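Local coordinates for nitrate transport protein nrtA (Synechocystis sp., PDB 2G29) that serves as the substrate-binding protein of an ABC transporter for nitrate uptake, binding nitrate in the periplasm of a cyanobacterium, at residues A[262-265]-A[266-269]; A[280-283]-A[284-287]. All blocks are in the same frame, centred on the assembly; numbering follows the deposited sequence.

Overall arrangement
Contacts 1 and 2 sit on consecutive helices, 253-271 and 276-284, with centres 18 Å apart and nearest atoms about 5 Å apart without touching. Contact 1 is the buried one: an uninterrupted helical turn whose four backbone bonds repeat with little change, flanked by helices 46-53, 56-59 and 364-373. Contact 2 is partly buried, at the end of its helix, with an exposed lysine lying along it. Both meet helix 46-53, where I50 touches W269 of one and I282 of the other. Their chemistry follows from place: regular bonding and a glutamine amide held by three hydrogen bonds in 262-269; in 280-287 one regular bond followed by a divided one with a weak arm.

Contact 1: A[262-265]-A[266-269]; sequences AVME and AQQW
Q267 keeps its CG beside the backbone N and opposite the carbonyl carbon (chi1 -76°), which lays the start of its side chain over the carbonyl of V263, one turn back. CG of Q267 comes to 3.2 Å from V263 O, and beyond CG the chain runs extended. V263 turns the other way, with CG1 placed anti to its own N (chi1 168°). This branch crosses the glutamine side chain at an angle, V263 CG1 4.2 Å from Q267 OE1, a van der Waals approach. Q267 OE1 reaches further round the helix, 3.6 Å from M264 CA. Underneath, Q267 N donates to V263 O at 2.8 Å, the shortest of four successive i to i+4 bonds. The N atoms of A266, Q268 and W269 repeat it to the O atoms of A262, M264 and E265, each at 3.0 Å. Q268 imitates Q267 one position on: its CG lies 3.4 Å from M264 O, a methylene leaning on a carbonyl already used by the backbone. The faces differ in company. The amide of Q267 is buried but satisfied, since OE1 bonds to S328 OG while NE2 bonds to both R120 O and L121 O, a set of partners that fixes which way the amide is turned. E265, on a partly exposed face, sends OE1 to K59 in a salt bridge. M264 packs on W367 and A370 of helix 364-373. R120 ends strand 115-120 and L121 follows it, where the chain leaves one five-stranded sheet for the other; the Q267 side chain lies about 8 Å from that of nitrate-binding K240. The glutamine thus ties an α-helical turn to what is probably a segment linking the two domains of a type 2 periplasmic binding protein.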
# COMPACT_ATOMS: atom_id res chain seq x y z
N ALA A 262 -2.82 -15.16 12.54
CA ALA A 262 -2.88 -14.05 13.48
C ALA A 262 -3.18 -12.75 12.74
O ALA A 262 -4.00 -11.95 13.20
CB ALA A 262 -1.57 -13.92 14.22
N VAL A 263 -2.54 -12.56 11.59
CA VAL A 263 -2.80 -11.34 10.81
C VAL A 263 -4.25 -11.29 10.28
O VAL A 263 -4.88 -10.25 10.26
CB VAL A 263 -1.78 -11.22 9.64
CG1 VAL A 263 -2.20 -10.12 8.64
CG2 VAL A 263 -0.39 -10.86 10.21
N MET A 264 -4.79 -12.42 9.84
CA MET A 264 -6.16 -12.47 9.36
C MET A 264 -7.15 -12.11 10.47
O MET A 264 -8.13 -11.38 10.24
CB MET A 264 -6.49 -13.87 8.88
CG MET A 264 -5.87 -14.22 7.59
SD MET A 264 -6.32 -15.92 7.13
CE MET A 264 -5.51 -15.96 5.67
N GLU A 265 -6.94 -12.66 11.67
CA GLU A 265 -7.85 -12.32 12.76
C GLU A 265 -7.71 -10.84 13.10
O GLU A 265 -8.69 -10.19 13.37
CB GLU A 265 -7.57 -13.17 13.99
CG GLU A 265 -8.00 -14.63 13.85
CD GLU A 265 -8.67 -15.12 15.11
OE1 GLU A 265 -8.00 -15.14 16.16
OE2 GLU A 265 -9.87 -15.47 15.05
N ALA A 266 -6.48 -10.31 13.05
CA ALA A 266 -6.32 -8.89 13.35
C ALA A 266 -7.00 -8.07 12.27
O ALA A 266 -7.57 -6.99 12.56
CB ALA A 266 -4.83 -8.53 13.44
N GLN A 267 -6.96 -8.53 11.02
CA GLN A 267 -7.65 -7.81 9.95
C GLN A 267 -9.16 -7.76 10.18
O GLN A 267 -9.80 -6.74 9.96
CB GLN A 267 -7.38 -8.46 8.59
CG GLN A 267 -5.99 -8.16 8.04
CD GLN A 267 -5.76 -8.86 6.72
OE1 GLN A 267 -5.86 -10.09 6.64
NE2 GLN A 267 -5.45 -8.09 5.67
N GLN A 268 -9.73 -8.88 10.61
CA GLN A 268 -11.17 -8.94 10.88
C GLN A 268 -11.51 -7.99 12.02
O GLN A 268 -12.55 -7.30 11.99
CB GLN A 268 -11.54 -10.38 11.24
CG GLN A 268 -11.52 -11.29 10.01
CD GLN A 268 -11.75 -12.72 10.37
OE1 GLN A 268 -10.83 -13.45 10.71
NE2 GLN A 268 -13.00 -13.14 10.31
N TRP A 269 -10.65 -7.94 13.02
CA TRP A 269 -10.86 -7.05 14.17
C TRP A 269 -10.80 -5.58 13.72
O TRP A 269 -11.68 -4.78 14.05
CB TRP A 269 -9.79 -7.28 15.21
CG TRP A 269 -10.08 -6.57 16.52
CD1 TRP A 269 -10.84 -7.04 17.55
CD2 TRP A 269 -9.66 -5.26 16.89
NE1 TRP A 269 -10.92 -6.10 18.55
CE2 TRP A 269 -10.20 -5.00 18.18
CE3 TRP A 269 -8.87 -4.27 16.27
CZ2 TRP A 269 -9.98 -3.79 18.85
CZ3 TRP A 269 -8.66 -3.07 16.94
CH2 TRP A 269 -9.21 -2.84 18.22

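Contact 2: A[280-283]-A[284-287]; sequences CQIL and SKRE
The backbone N of K285 is shared by two carbonyls of the preceding turn, those of I282 and Q281. The bond from K285 N to I282 O, three residues back, measures 3.2 Å; its donor stands well above the carbonyl plane, 59° out of it. The bond from K285 N to Q281 O, four residues back, is weak, at 3.4 Å and strongly bent. The shift from i+4 to i+3 bonding is consistent with the final turn of helix 276-284, in a protein with the periplasmic binding protein fold. One residue earlier the regular pattern still holds: S284 N donates to C280 O at 2.9 Å, and S284 CB rests close beside the same oxygen. At K285 the backbone turns to a polyproline II-like conformation (psi 153°), which takes the chain out of the helical path. The hydroxyl of S284, anti to its own backbone N (chi1 176°), is engaged beyond the turn, where OG hydrogen-bonds to V291 O. L283 has a backbone hydrogen bond with F289, so two links tie the helix end to the loop that follows. The buried side of this turn is largely apolar: L283 packs on A46 and I49 of helix 46-53, I282 on I50, and C280 on F293 and I296. K285 instead folds back along the helix, its chain extended beyond CG and running over the carbonyls of Q281 and I282. K285 CG sits 3.1 Å from Q281 O and 3.4 Å from I282 O. Further out, K285 CE lies 3.6 Å from I282 CA. The lysine's aliphatic part probably partly shields these two carbonyls, and its positive charge would probably be favourable to the helix dipole. At the tip the lysine crosses the isoleucine at an angle, K285 NZ 4.0 Å from I282 CG1.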
# COMPACT_ATOMS: atom_id res chain seq x y z
N CYS A 280 -7.55 3.24 16.43
CA CYS A 280 -6.88 4.51 16.27
C CYS A 280 -6.24 5.01 17.56
O CYS A 280 -5.21 5.70 17.52
CB CYS A 280 -7.85 5.52 15.68
SG CYS A 280 -8.27 5.10 13.93
N GLN A 281 -6.84 4.72 18.72
CA GLN A 281 -6.18 5.12 19.98
C GLN A 281 -4.84 4.39 20.09
O GLN A 281 -3.83 4.97 20.51
CB GLN A 281 -7.00 4.73 21.19
CG GLN A 281 -8.29 5.49 21.32
CD GLN A 281 -9.07 4.98 22.52
OE1 GLN A 281 -9.17 3.77 22.74
NE2 GLN A 281 -9.61 5.90 23.32
N ILE A 282 -4.83 3.11 19.72
CA ILE A 282 -3.63 2.31 19.76
C ILE A 282 -2.60 2.85 18.77
O ILE A 282 -1.47 3.10 19.15
CB ILE A 282 -3.95 0.83 19.43
CG1 ILE A 282 -4.78 0.19 20.56
CG2 ILE A 282 -2.66 0.02 19.28
CD1 ILE A 282 -5.37 -1.19 20.19
N LEU A 283 -3.01 3.09 17.52
CA LEU A 283 -2.05 3.59 16.54
C LEU A 283 -1.48 4.96 16.92
O LEU A 283 -0.32 5.27 16.63
CB LEU A 283 -2.72 3.69 15.17
CG LEU A 283 -3.26 2.35 14.64
CD1 LEU A 283 -3.94 2.55 13.30
CD2 LEU A 283 -2.13 1.31 14.54
N SER A 284 -2.28 5.78 17.59
CA SER A 284 -1.87 7.12 17.96
C SER A 284 -0.75 7.20 18.99
O SER A 284 0.02 8.15 19.01
CB SER A 284 -3.11 7.90 18.44
OG SER A 284 -2.75 9.19 18.90
N LYS A 285 -0.67 6.17 19.84
CA LYS A 285 0.28 6.13 20.94
C LYS A 285 1.73 6.31 20.54
O LYS A 285 2.14 5.97 19.41
CB LYS A 285 0.15 4.81 21.73
CG LYS A 285 -1.26 4.52 22.24
CD LYS A 285 -1.35 3.18 23.00
CE LYS A 285 -2.82 2.79 23.27
NZ LYS A 285 -2.97 1.42 23.87
N ARG A 286 2.51 6.83 21.47
CA ARG A 286 3.93 7.04 21.24
C ARG A 286 4.60 5.72 20.88
O ARG A 286 5.61 5.71 20.20
CB ARG A 286 4.57 7.63 22.50
CG ARG A 286 6.09 7.70 22.43
CD ARG A 286 6.55 8.67 21.36
NE ARG A 286 7.93 9.09 21.56
CZ ARG A 286 8.44 10.20 21.03
NH1 ARG A 286 7.67 10.99 20.30
NH2 ARG A 286 9.71 10.53 21.25
N GLU A 287 4.02 4.62 21.36
CA GLU A 287 4.56 3.28 21.10
C GLU A 287 4.52 2.96 19.60
O GLU A 287 5.35 2.19 19.09
CB GLU A 287 3.73 2.24 21.88
CG GLU A 287 4.28 0.80 21.92
CD GLU A 287 5.50 0.66 22.82
OE1 GLU A 287 5.59 1.42 23.81
OE2 GLU A 287 6.34 -0.23 22.55